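PDB 6C32: acetyltransferase, GNAT family protein from Mycobacterium smegmatis, which binds acetyl-CoA and probably transfers its acetyl group to the N-terminal amino group of a protein, as in the RimJ-type acetyltransferases. Local coordinates for residues Gln93-Asn98 / Ser106-Tyr111; Ala159-Arg164 / Gln194-Arg199. One frame throughout, in Å; residues are numbered along the deposited sequence.

Overall arrangement
Both contacts touch the same acetyl-CoA but hold different layers of the GNAT fold. Contact 1 is an antiparallel strand pair near the centre of the fold, mostly buried, joined by backbone hydrogen bonds and by apolar or aromatic side chains on its two faces; its 106-111 strand meets the acetyl end of the cofactor. Contact 2 is smaller and nearer the surface: the end of helix 152-161 against the start of helix 196-202, held by one arginine-carbonyl bond and a light apolar touch, with H160 near the ribose 3'-phosphate. The centres lie about 16 Å apart, and I109 of contact 1 packs on F163 of the 159-164 segment.

Contact 1 of 2, residues Gln93-Asn98 / Ser106-Tyr111; sequences QLTIGN and SAWIGY. With ACO (acetyl coenzyme *a), chain B.
The indole of W108 lies flat over the backbone of G97, whose CA sits 3.6 Å from the centroid of the W108 six-membered ring, a CH-pi contact over the ring face. With chi1 at 58°, W108 CG stands between its own backbone N and carbonyl carbon, which folds the ring across toward strand 89-97. N98 CB reaches the pyrrole end, 3.5 Å from W108 CD1, while the methyl CG2 of T95 lies beside the benzo end. The other face of the sheet carries L94, I96, I109 and Y111. I109 CD1 fits between two neighbours, 3.8 Å from L94 CD1 and 3.9 Å from I96 CG1; I96 runs alongside I109, whereas L94 slants across it. I96 CG2 turns the other way and meets A107 CB at 3.6 Å. Reciprocal N-H to C=O bonds, two between T95 and G110 and two between G97 and W108, fix the antiparallel register. Y111 turns its ring to the cofactor: the acetyl carbonyl O lies over one ring face, and Y111 N donates to that O at 3.1 Å. Y111 O takes the N-H of cofactor N4P at 2.9 Å, so the backbone N-H of Y111 holds the thioester carbonyl and its C=O the neighbouring pantetheine amide, while its OH is hydrogen-bonded to S154. The hairpin lies between strand 80-86, against which L94 and I96 pack, and strand 142-147, which A107 and I109 touch; helix 152-161 covers the Y111 side through V157 and L158.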
ATOM      1  N   GLN A  93       6.303   0.709   0.379  1.00 20.67           N
ATOM      2  CA  GLN A  93       5.571   0.086  -0.715  1.00 18.81           C
ATOM      3  C   GLN A  93       4.080   0.320  -0.545  1.00 17.17           C
ATOM      4  O   GLN A  93       3.572   0.473   0.568  1.00 16.25           O
ATOM      5  CB  GLN A  93       5.823  -1.433  -0.807  1.00 20.43           C
ATOM      6  CG  GLN A  93       7.238  -1.801  -1.171  1.00 17.98           C
ATOM      7  CD  GLN A  93       7.464  -3.287  -1.112  1.00 23.82           C
ATOM      8  OE1 GLN A  93       8.131  -3.787  -0.205  1.00 23.72           O
ATOM      9  NE2 GLN A  93       6.896  -4.012  -2.072  1.00 20.35           N
ATOM     10  N   LEU A  94       3.399   0.351  -1.684  1.00 17.23           N
ATOM     11  CA  LEU A  94       1.949   0.422  -1.782  1.00 18.93           C
ATOM     12  C   LEU A  94       1.558  -0.658  -2.779  1.00 18.77           C
ATOM     13  O   LEU A  94       1.961  -0.593  -3.941  1.00 17.44           O
ATOM     14  CB  LEU A  94       1.497   1.808  -2.260  1.00 19.75           C
ATOM     15  CG  LEU A  94       0.026   2.279  -2.412  1.00 24.89           C
ATOM     16  CD1 LEU A  94      -0.780   1.469  -3.462  1.00 20.57           C
ATOM     17  CD2 LEU A  94      -0.749   2.428  -1.118  1.00 20.46           C
ATOM     18  N   THR A  95       0.812  -1.657  -2.328  1.00 17.61           N
ATOM     19  CA  THR A  95       0.470  -2.804  -3.161  1.00 17.67           C
ATOM     20  C   THR A  95      -1.041  -2.892  -3.309  1.00 18.40           C
ATOM     21  O   THR A  95      -1.769  -2.906  -2.311  1.00 17.99           O
ATOM     22  CB  THR A  95       1.005  -4.114  -2.567  1.00 22.80           C
ATOM     23  OG1 THR A  95       2.415  -4.007  -2.314  1.00 21.20           O
ATOM     24  CG2 THR A  95       0.751  -5.271  -3.531  1.00 22.65           C
ATOM     25  N   ILE A  96      -1.501  -2.939  -4.552  1.00 15.69           N
ATOM     26  CA  ILE A  96      -2.879  -3.278  -4.879  1.00 14.02           C
ATOM     27  C   ILE A  96      -2.898  -4.744  -5.281  1.00 18.58           C
ATOM     28  O   ILE A  96      -2.111  -5.167  -6.142  1.00 18.32           O
ATOM     29  CB  ILE A  96      -3.413  -2.363  -5.995  1.00 17.80           C
ATOM     30  CG1 ILE A  96      -3.371  -0.912  -5.509  1.00 20.39           C
ATOM     31  CG2 ILE A  96      -4.833  -2.744  -6.395  1.00 16.07           C
ATOM     32  CD1 ILE A  96      -2.825   0.038  -6.524  1.00 20.38           C
ATOM     33  N   GLY A  97      -3.750  -5.543  -4.619  1.00 16.09           N
ATOM     34  CA  GLY A  97      -3.723  -6.978  -4.786  1.00 18.18           C
ATOM     35  C   GLY A  97      -5.103  -7.552  -5.048  1.00 18.21           C
ATOM     36  O   GLY A  97      -6.135  -6.899  -4.830  1.00 16.99           O
ATOM     37  N   ASN A  98      -5.106  -8.810  -5.501  1.00 19.93           N
ATOM     38  CA  ASN A  98      -6.346  -9.541  -5.771  1.00 22.01           C
ATOM     39  C   ASN A  98      -7.266  -8.729  -6.687  1.00 18.60           C
ATOM     40  O   ASN A  98      -8.465  -8.592  -6.433  1.00 16.51           O
ATOM     41  CB  ASN A  98      -7.048  -9.911  -4.454  1.00 21.45           C
ATOM     42  CG  ASN A  98      -8.191 -10.902  -4.641  1.00 29.40           C
ATOM     43  OD1 ASN A  98      -8.156 -11.762  -5.527  1.00 28.36           O
ATOM     44  ND2 ASN A  98      -9.216 -10.779  -3.800  1.00 27.95           N
ATOM     45  N   SER A 106     -12.870  -5.053  -8.168  1.00 16.97           N
ATOM     46  CA  SER A 106     -12.459  -4.750  -6.812  1.00 17.69           C
ATOM     47  C   SER A 106     -11.032  -5.230  -6.611  1.00 15.63           C
ATOM     48  O   SER A 106     -10.502  -6.013  -7.407  1.00 20.17           O
ATOM     49  CB  SER A 106     -13.423  -5.400  -5.794  1.00 21.41           C
ATOM     50  OG  SER A 106     -13.157  -4.974  -4.467  1.00 19.17           O
ATOM     51  N   ALA A 107     -10.405  -4.738  -5.539  1.00 13.99           N
ATOM     52  CA  ALA A 107      -9.065  -5.152  -5.132  1.00 16.47           C
ATOM     53  C   ALA A 107      -8.875  -4.756  -3.674  1.00 17.08           C
ATOM     54  O   ALA A 107      -9.631  -3.943  -3.133  1.00 16.60           O
ATOM     55  CB  ALA A 107      -7.969  -4.500  -5.992  1.00 13.66           C
ATOM     56  N   TRP A 108      -7.836  -5.305  -3.053  1.00 16.88           N
ATOM     57  CA  TRP A 108      -7.386  -4.800  -1.762  1.00 16.86           C
ATOM     58  C   TRP A 108      -6.149  -3.920  -1.934  1.00 18.39           C
ATOM     59  O   TRP A 108      -5.470  -3.947  -2.968  1.00 16.61           O
ATOM     60  CB  TRP A 108      -7.111  -5.935  -0.751  1.00 16.51           C
ATOM     61  CG  TRP A 108      -6.077  -6.998  -1.121  1.00 18.94           C
ATOM     62  CD1 TRP A 108      -6.337  -8.298  -1.474  1.00 22.78           C
ATOM     63  CD2 TRP A 108      -4.637  -6.882  -1.084  1.00 20.03           C
ATOM     64  NE1 TRP A 108      -5.159  -8.979  -1.692  1.00 22.60           N
ATOM     65  CE2 TRP A 108      -4.104  -8.138  -1.468  1.00 21.93           C
ATOM     66  CE3 TRP A 108      -3.752  -5.835  -0.790  1.00 20.50           C
ATOM     67  CZ2 TRP A 108      -2.724  -8.380  -1.553  1.00 23.26           C
ATOM     68  CZ3 TRP A 108      -2.370  -6.078  -0.889  1.00 22.95           C
ATOM     69  CH2 TRP A 108      -1.877  -7.343  -1.267  1.00 20.93           C
ATOM     70  N   ILE A 109      -5.879  -3.108  -0.905  1.00 15.83           N
ATOM     71  CA  ILE A 109      -4.751  -2.184  -0.906  1.00 16.56           C
ATOM     72  C   ILE A 109      -4.003  -2.338   0.416  1.00 17.72           C
ATOM     73  O   ILE A 109      -4.623  -2.504   1.474  1.00 17.04           O
ATOM     74  CB  ILE A 109      -5.218  -0.726  -1.151  1.00 16.89           C
ATOM     75  CG1 ILE A 109      -4.042   0.169  -1.564  1.00 19.12           C
ATOM     76  CG2 ILE A 109      -5.990  -0.149   0.043  1.00 18.10           C
ATOM     77  CD1 ILE A 109      -4.468   1.351  -2.493  1.00 18.46           C
ATOM     78  N   GLY A 110      -2.669  -2.351   0.347  1.00 16.96           N
ATOM     79  CA  GLY A 110      -1.844  -2.441   1.542  1.00 17.66           C
ATOM     80  C   GLY A 110      -0.623  -1.554   1.384  1.00 18.64           C
ATOM     81  O   GLY A 110      -0.289  -1.139   0.279  1.00 18.06           O
ATOM     82  N   TYR A 111       0.042  -1.260   2.505  1.00 17.80           N
ATOM     83  CA  TYR A 111       1.153  -0.311   2.459  1.00 17.99           C
ATOM     84  C   TYR A 111       2.019  -0.450   3.703  1.00 19.14           C
ATOM     85  O   TYR A 111       1.599  -0.999   4.729  1.00 18.07           O
ATOM     86  CB  TYR A 111       0.649   1.142   2.356  1.00 16.68           C
ATOM     87  CG  TYR A 111      -0.498   1.384   3.313  1.00 17.40           C
ATOM     88  CD1 TYR A 111      -0.270   1.668   4.665  1.00 16.23           C
ATOM     89  CD2 TYR A 111      -1.814   1.266   2.882  1.00 18.18           C
ATOM     90  CE1 TYR A 111      -1.343   1.850   5.557  1.00 18.04           C
ATOM     91  CE2 TYR A 111      -2.881   1.456   3.748  1.00 17.28           C
ATOM     92  CZ  TYR A 111      -2.641   1.743   5.083  1.00 17.67           C
ATOM     93  OH  TYR A 111      -3.722   1.906   5.913  1.00 19.00           O
TER
HETATM   94  N1A ACO B 301      -2.653   6.078  17.812  1.00 29.78           N
HETATM   95  C2A ACO B 301      -3.355   6.961  17.074  1.00 28.10           C
HETATM   96  N3A ACO B 301      -2.818   7.585  16.016  1.00 26.61           N
HETATM   97  C4A ACO B 301      -1.527   7.347  15.661  1.00 24.93           C
HETATM   98  C5A ACO B 301      -0.757   6.451  16.394  1.00 27.68           C
HETATM   99  C6A ACO B 301      -1.376   5.808  17.508  1.00 29.18           C
HETATM  100  N6A ACO B 301      -0.597   4.834  18.319  1.00 31.87           N
HETATM  101  N7A ACO B 301       0.438   6.412  15.834  1.00 30.58           N
HETATM  102  C8A ACO B 301       0.440   7.237  14.803  1.00 27.08           C
HETATM  103  N9A ACO B 301      -0.749   7.815  14.706  1.00 27.40           N
HETATM  104  C1B ACO B 301      -1.178   8.803  13.697  1.00 28.31           C
HETATM  105  C2B ACO B 301      -0.259   9.570  13.252  1.00 28.97           C
HETATM  106  O2B ACO B 301      -0.007  10.744  14.099  1.00 26.24           O
HETATM  107  C3B ACO B 301      -0.895  10.043  11.804  1.00 22.92           C
HETATM  108  O3B ACO B 301      -2.051  10.890  12.041  1.00 24.20           O
HETATM  109  P3B ACO B 301      -1.977  12.533  12.290  1.00 30.09           P
HETATM  110  O7A ACO B 301      -1.324  12.844  13.642  1.00 26.95           O
HETATM  111  O8A ACO B 301      -3.431  13.002  12.231  1.00 28.15           O
HETATM  112  O9A ACO B 301      -1.159  13.211  11.214  1.00 25.11           O
HETATM  113  C4B ACO B 301      -1.375   8.929  11.276  1.00 22.31           C
HETATM  114  O4B ACO B 301      -1.551   7.955  12.420  1.00 24.50           O
HETATM  115  C5B ACO B 301      -0.350   8.288  10.269  1.00 19.89           C
HETATM  116  O5B ACO B 301      -0.662   8.952   9.056  1.00 19.36           O
HETATM  117  P1A ACO B 301       0.589   9.116   8.027  1.00 20.86           P
HETATM  118  O1A ACO B 301       0.058   9.457   6.659  1.00 19.62           O
HETATM  119  O2A ACO B 301       1.559  10.125   8.607  1.00 20.09           O
HETATM  120  O3A ACO B 301       1.195   7.614   8.011  1.00 21.20           O
HETATM  121  P2A ACO B 301       2.750   7.113   8.082  1.00 20.38           P
HETATM  122  O4A ACO B 301       3.547   7.690   6.941  1.00 19.49           O
HETATM  123  O5A ACO B 301       3.267   7.513   9.482  1.00 20.10           O
HETATM  124  O6A ACO B 301       2.681   5.461   7.959  1.00 20.30           O
HETATM  125  CBP ACO B 301       2.016   3.260   8.730  1.00 18.65           C
HETATM  126  CCP ACO B 301       1.760   4.781   8.844  1.00 20.21           C
HETATM  127  CDP ACO B 301       0.996   2.534   9.610  1.00 18.82           C
HETATM  128  CEP ACO B 301       1.831   2.829   7.246  1.00 18.14           C
HETATM  129  CAP ACO B 301       3.439   2.985   9.190  1.00 22.55           C
HETATM  130  OAP ACO B 301       3.573   3.275  10.609  1.00 24.29           O
HETATM  131  C9P ACO B 301       3.849   1.563   8.974  1.00 17.68           C
HETATM  132  O9P ACO B 301       4.353   1.229   7.904  1.00 17.85           O
HETATM  133  N8P ACO B 301       3.654   0.606  10.059  1.00 20.52           N
HETATM  134  C7P ACO B 301       4.030  -0.811  10.008  1.00 21.95           C
HETATM  135  C6P ACO B 301       3.377  -1.551   8.819  1.00 22.46           C
HETATM  136  C5P ACO B 301       1.840  -1.375   8.837  1.00 22.87           C
HETATM  137  O5P ACO B 301       1.188  -1.336   9.894  1.00 23.04           O
HETATM  138  N4P ACO B 301       1.162  -1.230   7.552  1.00 19.91           N
HETATM  139  C3P ACO B 301      -0.334  -1.078   7.495  1.00 17.57           C
HETATM  140  C2P ACO B 301      -0.877  -2.532   7.674  1.00 21.11           C
HETATM  141  S1P ACO B 301      -2.657  -2.533   7.322  1.00 21.17           S
HETATM  142  C   ACO B 301      -2.800  -2.044   5.569  1.00 20.40           C
HETATM  143  O   ACO B 301      -1.838  -2.028   4.849  1.00 17.55           O
HETATM  144  CH3 ACO B 301      -4.213  -1.658   5.030  1.00 15.25           C

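Contact 2 of 2, residues Ala159-Arg164 / Gln194-Arg199; sequences AHVGFR and QSAAHR. With ACO (acetyl coenzyme *a), chain B.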
ATOM      1  N   ALA A 159      -8.802   6.132   7.734  1.00 21.11           N
ATOM      2  CA  ALA A 159      -9.829   7.124   8.039  1.00 24.57           C
ATOM      3  C   ALA A 159      -9.562   8.453   7.335  1.00 23.49           C
ATOM      4  O   ALA A 159     -10.516   9.120   6.928  1.00 23.68           O
ATOM      5  CB  ALA A 159      -9.937   7.343   9.549  1.00 22.86           C
ATOM      6  N   HIS A 160      -8.287   8.851   7.185  1.00 21.65           N
ATOM      7  CA  HIS A 160      -7.954  10.096   6.484  1.00 22.26           C
ATOM      8  C   HIS A 160      -8.551  10.137   5.084  1.00 27.08           C
ATOM      9  O   HIS A 160      -8.963  11.200   4.605  1.00 23.28           O
ATOM     10  CB  HIS A 160      -6.436  10.262   6.363  1.00 21.58           C
ATOM     11  CG  HIS A 160      -5.737  10.496   7.664  1.00 22.08           C
ATOM     12  ND1 HIS A 160      -4.371  10.371   7.802  1.00 22.96           N
ATOM     13  CD2 HIS A 160      -6.211  10.842   8.884  1.00 24.37           C
ATOM     14  CE1 HIS A 160      -4.032  10.630   9.053  1.00 28.79           C
ATOM     15  NE2 HIS A 160      -5.131  10.920   9.731  1.00 26.67           N
ATOM     16  N   VAL A 161      -8.550   8.989   4.393  1.00 21.25           N
ATOM     17  CA  VAL A 161      -8.972   8.899   2.998  1.00 23.32           C
ATOM     18  C   VAL A 161     -10.468   8.601   2.876  1.00 27.59           C
ATOM     19  O   VAL A 161     -11.046   8.774   1.791  1.00 25.74           O
ATOM     20  CB  VAL A 161      -8.044   7.856   2.321  1.00 23.94           C
ATOM     21  CG1 VAL A 161      -8.478   7.503   0.910  1.00 27.24           C
ATOM     22  CG2 VAL A 161      -6.599   8.374   2.299  1.00 24.47           C
ATOM     23  N   GLY A 162     -11.124   8.206   3.961  1.00 27.61           N
ATOM     24  CA  GLY A 162     -12.562   7.997   3.961  1.00 26.20           C
ATOM     25  C   GLY A 162     -13.037   6.558   3.916  1.00 22.46           C
ATOM     26  O   GLY A 162     -14.201   6.326   3.571  1.00 22.38           O
ATOM     27  N   PHE A 163     -12.193   5.588   4.261  1.00 21.10           N
ATOM     28  CA  PHE A 163     -12.641   4.198   4.250  1.00 20.75           C
ATOM     29  C   PHE A 163     -13.738   3.960   5.294  1.00 20.65           C
ATOM     30  O   PHE A 163     -13.719   4.541   6.382  1.00 20.71           O
ATOM     31  CB  PHE A 163     -11.447   3.269   4.498  1.00 19.15           C
ATOM     32  CG  PHE A 163     -10.646   2.979   3.255  1.00 21.43           C
ATOM     33  CD1 PHE A 163      -9.656   3.854   2.831  1.00 21.98           C
ATOM     34  CD2 PHE A 163     -10.900   1.832   2.495  1.00 19.18           C
ATOM     35  CE1 PHE A 163      -8.922   3.595   1.675  1.00 20.32           C
ATOM     36  CE2 PHE A 163     -10.164   1.554   1.340  1.00 19.22           C
ATOM     37  CZ  PHE A 163      -9.177   2.430   0.927  1.00 18.54           C
ATOM     38  N   ARG A 164     -14.714   3.118   4.943  1.00 19.72           N
ATOM     39  CA  ARG A 164     -15.797   2.703   5.837  1.00 21.60           C
ATOM     40  C   ARG A 164     -15.508   1.321   6.416  1.00 20.81           C
ATOM     41  O   ARG A 164     -15.105   0.418   5.684  1.00 19.35           O
ATOM     42  CB  ARG A 164     -17.134   2.593   5.095  1.00 23.48           C
ATOM     43  CG  ARG A 164     -17.707   3.822   4.439  1.00 28.25           C
ATOM     44  CD  ARG A 164     -18.938   3.403   3.615  1.00 24.94           C
ATOM     45  NE  ARG A 164     -18.553   2.851   2.316  1.00 24.30           N
ATOM     46  CZ  ARG A 164     -18.607   1.559   1.982  1.00 24.06           C
ATOM     47  NH1 ARG A 164     -19.050   0.646   2.848  1.00 21.72           N
ATOM     48  NH2 ARG A 164     -18.218   1.177   0.767  1.00 20.65           N
ATOM     49  N   GLN A 194     -14.915  14.104  -4.890  1.00 34.46           N
ATOM     50  CA  GLN A 194     -13.617  14.655  -5.219  1.00 32.71           C
ATOM     51  C   GLN A 194     -12.625  13.500  -5.164  1.00 34.37           C
ATOM     52  O   GLN A 194     -12.867  12.493  -4.491  1.00 28.82           O
ATOM     53  CB  GLN A 194     -13.231  15.741  -4.201  1.00 38.16           C
ATOM     54  CG  GLN A 194     -13.232  15.154  -2.774  1.00 40.30           C
ATOM     55  CD  GLN A 194     -13.757  16.102  -1.711  1.00 51.47           C
ATOM     56  OE1 GLN A 194     -14.855  15.902  -1.174  1.00 54.02           O
ATOM     57  NE2 GLN A 194     -12.952  17.107  -1.355  1.00 51.60           N
ATOM     58  N   SER A 195     -11.499  13.641  -5.861  1.00 25.27           N
ATOM     59  CA  SER A 195     -10.441  12.645  -5.721  1.00 27.90           C
ATOM     60  C   SER A 195      -9.944  12.605  -4.276  1.00 26.43           C
ATOM     61  O   SER A 195     -10.151  13.537  -3.488  1.00 23.10           O
ATOM     62  CB  SER A 195      -9.282  12.938  -6.677  1.00 26.77           C
ATOM     63  OG  SER A 195      -8.565  14.101  -6.284  1.00 28.25           O
ATOM     64  N   ALA A 196      -9.294  11.489  -3.921  1.00 26.03           N
ATOM     65  CA  ALA A 196      -8.736  11.361  -2.578  1.00 24.16           C
ATOM     66  C   ALA A 196      -7.615  12.370  -2.352  1.00 18.86           C
ATOM     67  O   ALA A 196      -7.456  12.887  -1.243  1.00 21.62           O
ATOM     68  CB  ALA A 196      -8.224   9.932  -2.338  1.00 17.66           C
ATOM     69  N   ALA A 197      -6.819  12.646  -3.389  1.00 24.47           N
ATOM     70  CA  ALA A 197      -5.789  13.674  -3.277  1.00 24.85           C
ATOM     71  C   ALA A 197      -6.418  15.031  -2.993  1.00 27.14           C
ATOM     72  O   ALA A 197      -5.962  15.776  -2.117  1.00 24.22           O
ATOM     73  CB  ALA A 197      -4.955  13.728  -4.562  1.00 24.41           C
ATOM     74  N   HIS A 198      -7.480  15.361  -3.727  1.00 23.70           N
ATOM     75  CA  HIS A 198      -8.164  16.630  -3.530  1.00 25.18           C
ATOM     76  C   HIS A 198      -8.703  16.741  -2.112  1.00 26.04           C
ATOM     77  O   HIS A 198      -8.624  17.807  -1.488  1.00 24.10           O
ATOM     78  CB  HIS A 198      -9.284  16.762  -4.565  1.00 25.17           C
ATOM     79  CG  HIS A 198      -9.994  18.076  -4.526  1.00 33.33           C
ATOM     80  ND1 HIS A 198     -10.940  18.383  -3.570  1.00 36.95           N
ATOM     81  CD2 HIS A 198      -9.900  19.163  -5.327  1.00 30.41           C
ATOM     82  CE1 HIS A 198     -11.394  19.605  -3.782  1.00 34.72           C
ATOM     83  NE2 HIS A 198     -10.781  20.099  -4.843  1.00 38.30           N
ATOM     84  N   ARG A 199      -9.234  15.636  -1.584  1.00 23.53           N
ATOM     85  CA  ARG A 199      -9.702  15.591  -0.203  1.00 26.02           C
ATOM     86  C   ARG A 199      -8.565  15.870   0.778  1.00 24.77           C
ATOM     87  O   ARG A 199      -8.749  16.599   1.765  1.00 24.28           O
ATOM     88  CB  ARG A 199     -10.343  14.220   0.057  1.00 31.99           C
ATOM     89  CG  ARG A 199     -10.680  13.895   1.500  1.00 37.24           C
ATOM     90  CD  ARG A 199     -11.380  12.514   1.617  1.00 40.36           C
ATOM     91  NE  ARG A 199     -11.556  12.098   3.012  1.00 41.52           N
ATOM     92  CZ  ARG A 199     -12.733  12.039   3.638  1.00 43.68           C
ATOM     93  NH1 ARG A 199     -13.846  12.358   2.987  1.00 48.42           N
ATOM     94  NH2 ARG A 199     -12.801  11.658   4.911  1.00 36.24           N
TER
HETATM   95  N1A ACO B 301      -2.653   6.078  17.812  1.00 29.78           N
HETATM   96  C2A ACO B 301      -3.355   6.961  17.074  1.00 28.10           C
HETATM   97  N3A ACO B 301      -2.818   7.585  16.016  1.00 26.61           N
HETATM   98  C4A ACO B 301      -1.527   7.347  15.661  1.00 24.93           C
HETATM   99  C5A ACO B 301      -0.757   6.451  16.394  1.00 27.68           C
HETATM  100  C6A ACO B 301      -1.376   5.808  17.508  1.00 29.18           C
HETATM  101  N6A ACO B 301      -0.597   4.834  18.319  1.00 31.87           N
HETATM  102  N7A ACO B 301       0.438   6.412  15.834  1.00 30.58           N
HETATM  103  C8A ACO B 301       0.440   7.237  14.803  1.00 27.08           C
HETATM  104  N9A ACO B 301      -0.749   7.815  14.706  1.00 27.40           N
HETATM  105  C1B ACO B 301      -1.178   8.803  13.697  1.00 28.31           C
HETATM  106  C2B ACO B 301      -0.259   9.570  13.252  1.00 28.97           C
HETATM  107  O2B ACO B 301      -0.007  10.744  14.099  1.00 26.24           O
HETATM  108  C3B ACO B 301      -0.895  10.043  11.804  1.00 22.92           C
HETATM  109  O3B ACO B 301      -2.051  10.890  12.041  1.00 24.20           O
HETATM  110  P3B ACO B 301      -1.977  12.533  12.290  1.00 30.09           P
HETATM  111  O7A ACO B 301      -1.324  12.844  13.642  1.00 26.95           O
HETATM  112  O8A ACO B 301      -3.431  13.002  12.231  1.00 28.15           O
HETATM  113  O9A ACO B 301      -1.159  13.211  11.214  1.00 25.11           O
HETATM  114  C4B ACO B 301      -1.375   8.929  11.276  1.00 22.31           C
HETATM  115  O4B ACO B 301      -1.551   7.955  12.420  1.00 24.50           O
HETATM  116  C5B ACO B 301      -0.350   8.288  10.269  1.00 19.89           C
HETATM  117  O5B ACO B 301      -0.662   8.952   9.056  1.00 19.36           O
HETATM  118  P1A ACO B 301       0.589   9.116   8.027  1.00 20.86           P
HETATM  119  O1A ACO B 301       0.058   9.457   6.659  1.00 19.62           O
HETATM  120  O2A ACO B 301       1.559  10.125   8.607  1.00 20.09           O
HETATM  121  O3A ACO B 301       1.195   7.614   8.011  1.00 21.20           O
HETATM  122  P2A ACO B 301       2.750   7.113   8.082  1.00 20.38           P
HETATM  123  O4A ACO B 301       3.547   7.690   6.941  1.00 19.49           O
HETATM  124  O5A ACO B 301       3.267   7.513   9.482  1.00 20.10           O
HETATM  125  O6A ACO B 301       2.681   5.461   7.959  1.00 20.30           O
HETATM  126  CBP ACO B 301       2.016   3.260   8.730  1.00 18.65           C
HETATM  127  CCP ACO B 301       1.760   4.781   8.844  1.00 20.21           C
HETATM  128  CDP ACO B 301       0.996   2.534   9.610  1.00 18.82           C
HETATM  129  CEP ACO B 301       1.831   2.829   7.246  1.00 18.14           C
HETATM  130  CAP ACO B 301       3.439   2.985   9.190  1.00 22.55           C
HETATM  131  OAP ACO B 301       3.573   3.275  10.609  1.00 24.29           O
HETATM  132  C9P ACO B 301       3.849   1.563   8.974  1.00 17.68           C
HETATM  133  O9P ACO B 301       4.353   1.229   7.904  1.00 17.85           O
HETATM  134  N8P ACO B 301       3.654   0.606  10.059  1.00 20.52           N
HETATM  135  C7P ACO B 301       4.030  -0.811  10.008  1.00 21.95           C
HETATM  136  C6P ACO B 301       3.377  -1.551   8.819  1.00 22.46           C
HETATM  137  C5P ACO B 301       1.840  -1.375   8.837  1.00 22.87           C
HETATM  138  O5P ACO B 301       1.188  -1.336   9.894  1.00 23.04           O
HETATM  139  N4P ACO B 301       1.162  -1.230   7.552  1.00 19.91           N
HETATM  140  C3P ACO B 301      -0.334  -1.078   7.495  1.00 17.57           C
HETATM  141  C2P ACO B 301      -0.877  -2.532   7.674  1.00 21.11           C
HETATM  142  S1P ACO B 301      -2.657  -2.533   7.322  1.00 21.17           S
HETATM  143  C   ACO B 301      -2.800  -2.044   5.569  1.00 20.40           C
HETATM  144  O   ACO B 301      -1.838  -2.028   4.849  1.00 17.55           O
HETATM  145  CH3 ACO B 301      -4.213  -1.658   5.030  1.00 15.25           C
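A Schellman motif ends helix 152-161, with G162 as its positive-phi C-prime residue, and the contact joins this helix end to the first turn of helix 196-202. R199 makes the main link. Its NE donates to H160 O over 3.2 Å in an almost straight bond, 177° at the hydrogen, with the oxygen in the guanidinium plane. From the carbonyl's side the donor is tilted 30° out of plane. An extended chain, with CG trans to the backbone N (chi1 170°), carries the guanidinium across to the helix end, where one of its faces lies against V161 O and G162 CA, the latter 3.8 Å from R199 NH2. The positive group thus lies among carbonyls at a helix C-terminus, which probably suits its charge. Deeper in, V161 CG1 and A196 CB, 4.1 Å apart, are the apolar part of the contact. S195 caps the second helix, its OG accepting from H198 N at 3.1 Å. H160 turns its ring edge to the cofactor, with CE1 3.6 Å from O3B of acetyl-CoA, and its ND1 is hydrogen-bonded to T124, itself a cofactor ligand. Both helix ends rest against helix 122-135: V161 packs on L127 and L131, A196 on A128, and D132 accepts from the backbone N-H groups of A196 and A197. Beyond G162 the chain passes into strand 164-172, with F163 lying against V185 and I187 of strand 178-188.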